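Local atomic coordinates of endonuclease and methylase LlaGI (Lactococcus lactis, PDB entry 5FFJ), a protein that recognises a specific DNA sequence, probably methylating it to protect host DNA and using a helicase-like ATPase motor to bring about cleavage of unmodified DNA. Residues V1100-K1105 and A1129-T1134. Numbering follows the deposited sequence.
Sequences VKLNDK and ARREKT. With nucleotides of chain B.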
ATOM      1  N   VAL A1100       1.088 -26.524  22.579  1.00123.65           N
ATOM      2  CA  VAL A1100       1.624 -25.329  23.222  1.00113.95           C
ATOM      3  C   VAL A1100       0.454 -24.660  23.939  1.00115.62           C
ATOM      4  O   VAL A1100      -0.671 -25.168  23.900  1.00112.17           O
ATOM      5  CB  VAL A1100       2.253 -24.316  22.221  1.00102.68           C
ATOM      6  CG1 VAL A1100       3.293 -23.450  22.926  1.00116.21           C
ATOM      7  CG2 VAL A1100       2.871 -25.007  21.024  1.00107.46           C
ATOM      8  N   LYS A1101       0.712 -23.517  24.566  1.00115.32           N
ATOM      9  CA  LYS A1101      -0.348 -22.666  25.087  1.00111.71           C
ATOM     10  C   LYS A1101      -0.709 -21.622  24.039  1.00109.38           C
ATOM     11  O   LYS A1101      -0.201 -20.502  24.071  1.00 97.98           O
ATOM     12  CB  LYS A1101       0.083 -21.986  26.385  1.00112.16           C
ATOM     13  N   LEU A1102      -1.591 -21.992  23.117  1.00101.60           N
ATOM     14  CA  LEU A1102      -1.950 -21.117  22.006  1.00 97.62           C
ATOM     15  C   LEU A1102      -2.955 -20.041  22.419  1.00 89.71           C
ATOM     16  O   LEU A1102      -3.740 -20.228  23.351  1.00 79.62           O
ATOM     17  CB  LEU A1102      -2.514 -21.938  20.839  1.00 94.23           C
ATOM     18  CG  LEU A1102      -1.508 -22.646  19.927  1.00 88.03           C
ATOM     19  CD1 LEU A1102      -2.253 -23.453  18.871  1.00 87.96           C
ATOM     20  CD2 LEU A1102      -0.563 -21.639  19.276  1.00 81.13           C
ATOM     21  N   ASN A1103      -2.920 -18.920  21.706  1.00 92.12           N
ATOM     22  CA  ASN A1103      -3.744 -17.760  22.024  1.00 87.07           C
ATOM     23  C   ASN A1103      -4.332 -17.171  20.738  1.00 87.12           C
ATOM     24  O   ASN A1103      -3.846 -17.440  19.639  1.00 93.07           O
ATOM     25  CB  ASN A1103      -2.901 -16.744  22.819  1.00 84.05           C
ATOM     26  CG  ASN A1103      -3.441 -15.324  22.768  1.00101.20           C
ATOM     27  OD1 ASN A1103      -4.651 -15.095  22.763  1.00106.79           O
ATOM     28  ND2 ASN A1103      -2.526 -14.355  22.752  1.00 93.51           N
ATOM     29  N   ASP A1104      -5.407 -16.404  20.886  1.00 90.71           N
ATOM     30  CA  ASP A1104      -6.187 -15.892  19.758  1.00 90.84           C
ATOM     31  C   ASP A1104      -5.383 -15.050  18.766  1.00 90.58           C
ATOM     32  O   ASP A1104      -5.867 -14.753  17.674  1.00 91.19           O
ATOM     33  CB  ASP A1104      -7.359 -15.061  20.281  1.00 86.29           C
ATOM     34  CG  ASP A1104      -8.026 -15.693  21.491  1.00 97.02           C
ATOM     35  OD1 ASP A1104      -8.108 -16.941  21.545  1.00 91.30           O
ATOM     36  OD2 ASP A1104      -8.461 -14.945  22.394  1.00 88.07           O
ATOM     37  N   LYS A1105      -4.166 -14.666  19.143  1.00 94.13           N
ATOM     38  CA  LYS A1105      -3.317 -13.853  18.276  1.00 85.91           C
ATOM     39  C   LYS A1105      -1.985 -14.532  17.963  1.00 82.29           C
ATOM     40  O   LYS A1105      -1.467 -14.417  16.853  1.00 86.61           O
ATOM     41  CB  LYS A1105      -3.060 -12.491  18.917  1.00 91.88           C
ATOM     42  CG  LYS A1105      -2.338 -12.562  20.252  1.00 80.00           C
ATOM     43  N   ALA A1129      -7.123 -21.106  18.335  1.00 71.16           N
ATOM     44  CA  ALA A1129      -6.267 -21.084  19.516  1.00 77.60           C
ATOM     45  C   ALA A1129      -6.612 -22.288  20.378  1.00 78.48           C
ATOM     46  O   ALA A1129      -5.730 -22.975  20.894  1.00 90.28           O
ATOM     47  CB  ALA A1129      -6.444 -19.796  20.288  1.00 80.51           C
ATOM     48  N   ARG A1130      -7.908 -22.525  20.537  1.00 70.60           N
ATOM     49  CA  ARG A1130      -8.394 -23.800  21.035  1.00 71.38           C
ATOM     50  C   ARG A1130      -8.363 -24.774  19.858  1.00 76.07           C
ATOM     51  O   ARG A1130      -8.089 -24.367  18.732  1.00 80.87           O
ATOM     52  CB  ARG A1130      -9.806 -23.659  21.614  1.00 66.64           C
ATOM     53  CG  ARG A1130      -9.929 -22.625  22.741  1.00 71.53           C
ATOM     54  CD  ARG A1130     -11.384 -22.335  23.085  1.00 71.75           C
ATOM     55  NE  ARG A1130     -12.074 -21.650  21.995  1.00105.61           N
ATOM     56  CZ  ARG A1130     -13.347 -21.266  22.032  1.00102.36           C
ATOM     57  NH1 ARG A1130     -14.085 -21.498  23.111  1.00119.41           N
ATOM     58  NH2 ARG A1130     -13.885 -20.646  20.991  1.00 79.79           N
ATOM     59  N   ARG A1131      -8.605 -26.057  20.109  1.00 73.64           N
ATOM     60  CA  ARG A1131      -8.715 -27.031  19.023  1.00 80.32           C
ATOM     61  C   ARG A1131     -10.187 -27.273  18.712  1.00 85.74           C
ATOM     62  O   ARG A1131     -10.817 -28.170  19.280  1.00 97.04           O
ATOM     63  CB  ARG A1131      -8.015 -28.346  19.377  1.00 94.76           C
ATOM     64  CG  ARG A1131      -6.586 -28.183  19.894  1.00 92.53           C
ATOM     65  CD  ARG A1131      -5.778 -27.164  19.093  1.00 69.70           C
ATOM     66  NE  ARG A1131      -4.377 -27.140  19.509  1.00 95.19           N
ATOM     67  CZ  ARG A1131      -3.938 -26.615  20.650  1.00 99.15           C
ATOM     68  NH1 ARG A1131      -4.789 -26.069  21.509  1.00 89.75           N
ATOM     69  NH2 ARG A1131      -2.644 -26.641  20.939  1.00 96.51           N
ATOM     70  N   GLU A1132     -10.725 -26.457  17.810  1.00 70.13           N
ATOM     71  CA  GLU A1132     -12.129 -26.538  17.430  1.00 73.73           C
ATOM     72  C   GLU A1132     -12.301 -26.840  15.954  1.00 58.57           C
ATOM     73  O   GLU A1132     -11.771 -26.131  15.100  1.00 67.18           O
ATOM     74  CB  GLU A1132     -12.849 -25.235  17.756  1.00 71.18           C
ATOM     75  CG  GLU A1132     -12.820 -24.870  19.229  1.00 84.21           C
ATOM     76  CD  GLU A1132     -14.115 -24.237  19.720  1.00 91.97           C
ATOM     77  OE1 GLU A1132     -15.069 -24.087  18.923  1.00 96.09           O
ATOM     78  OE2 GLU A1132     -14.178 -23.890  20.918  1.00 97.12           O
ATOM     79  N   LYS A1133     -13.057 -27.893  15.670  1.00 61.88           N
ATOM     80  CA  LYS A1133     -13.411 -28.251  14.305  1.00 73.66           C
ATOM     81  C   LYS A1133     -14.889 -27.980  14.055  1.00 71.41           C
ATOM     82  O   LYS A1133     -15.641 -27.703  14.993  1.00 63.21           O
ATOM     83  CB  LYS A1133     -13.094 -29.722  14.035  1.00 79.71           C
ATOM     84  CG  LYS A1133     -11.613 -30.065  14.048  1.00 76.86           C
ATOM     85  CD  LYS A1133     -11.384 -31.408  13.375  1.00 92.85           C
ATOM     86  CE  LYS A1133      -9.923 -31.806  13.355  1.00 89.16           C
ATOM     87  NZ  LYS A1133      -9.737 -33.073  12.592  1.00 77.07           N
ATOM     88  N   THR A1134     -15.296 -28.060  12.791  1.00 59.89           N
ATOM     89  CA  THR A1134     -16.696 -27.894  12.422  1.00 71.97           C
ATOM     90  C   THR A1134     -17.188 -28.952  11.456  1.00 73.16           C
ATOM     91  O   THR A1134     -16.406 -29.569  10.731  1.00 77.77           O
ATOM     92  CB  THR A1134     -16.953 -26.535  11.760  1.00 65.92           C
ATOM     93  OG1 THR A1134     -16.071 -26.374  10.645  1.00 78.65           O
ATOM     94  CG2 THR A1134     -16.720 -25.434  12.725  1.00 63.06           C
TER
ATOM     95  P    DC B   3     -11.605 -17.015  24.222  1.00 61.36           P
ATOM     96  OP1  DC B   3     -11.329 -18.198  23.374  1.00 74.34           O
ATOM     97  OP2  DC B   3     -11.058 -15.697  23.828  1.00 66.22           O
ATOM     98  O5'  DC B   3     -13.187 -16.879  24.392  1.00 55.29           O
ATOM     99  C5'  DC B   3     -13.910 -17.924  25.037  1.00 50.77           C
ATOM    100  C4'  DC B   3     -15.398 -17.634  25.046  1.00 43.72           C
ATOM    101  O4'  DC B   3     -15.677 -16.547  25.981  1.00 53.19           O
ATOM    102  C3'  DC B   3     -15.965 -17.194  23.700  1.00 65.42           C
ATOM    103  O3'  DC B   3     -17.233 -17.807  23.455  1.00 59.94           O
ATOM    104  C2'  DC B   3     -16.058 -15.678  23.840  1.00 69.99           C
ATOM    105  C1'  DC B   3     -16.353 -15.495  25.322  1.00 52.50           C
ATOM    106  N1   DC B   3     -15.877 -14.169  25.889  1.00 43.99           N
ATOM    107  C2   DC B   3     -16.794 -13.265  26.456  1.00 50.42           C
ATOM    108  O2   DC B   3     -17.995 -13.560  26.495  1.00 60.68           O
ATOM    109  N3   DC B   3     -16.334 -12.084  26.953  1.00 44.60           N
ATOM    110  C4   DC B   3     -15.029 -11.797  26.900  1.00 51.27           C
ATOM    111  N4   DC B   3     -14.617 -10.621  27.400  1.00 47.99           N
ATOM    112  C5   DC B   3     -14.087 -12.699  26.327  1.00 39.59           C
ATOM    113  C6   DC B   3     -14.549 -13.858  25.841  1.00 50.35           C
TER
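Ala1129, the last residue of helix 1122-1129, sets its methyl group against the backbone of 1100-1105, with Ala1129 CB 3.4 Å from Asn1103 C and beside OD1 of Asp1104. One residue earlier, Leu1102 lays its CB on the carbonyl oxygen of Ala1129 (3.4 Å) and sends CD1 on to Arg1131. The two side chains cross at about a right angle, and CD1 sits over one face of the guanidinium, toward its rim, 3.8 Å from NH2 of Arg1131. The bend of Arg1131 at chi2 (-43°) turns this group back toward 1100-1105, where the carbonyl oxygen of Val1100 lies in its plane, 3.9 Å from NH2.

At the DNA side, Asp1104 OD2 stands 3.1 Å from OP2 of deoxycytidine DC3 of chain B, so two acidic groups lie side by side. The phosphate's OP1 lies over one face of the Arg1130 guanidinium; Glu1132 OE2 covers the opposite face in a charge-only salt bridge, 3.2 Å from NH1 of Arg1130. An alanine in place of Asp1104 would remove the carboxylate and would probably loosen the loop against the helix end and change the charge beside the DNA.

Farther out, Leu1102 packs on Leu1095 of helix 1074-1096, and Lys1133 forms a salt bridge with Asp1093. Together the two loops flanking helix 1122-1129 border the DNA backbone within the C-terminal specificity domain, the target-recognition part of Type ISP enzymes.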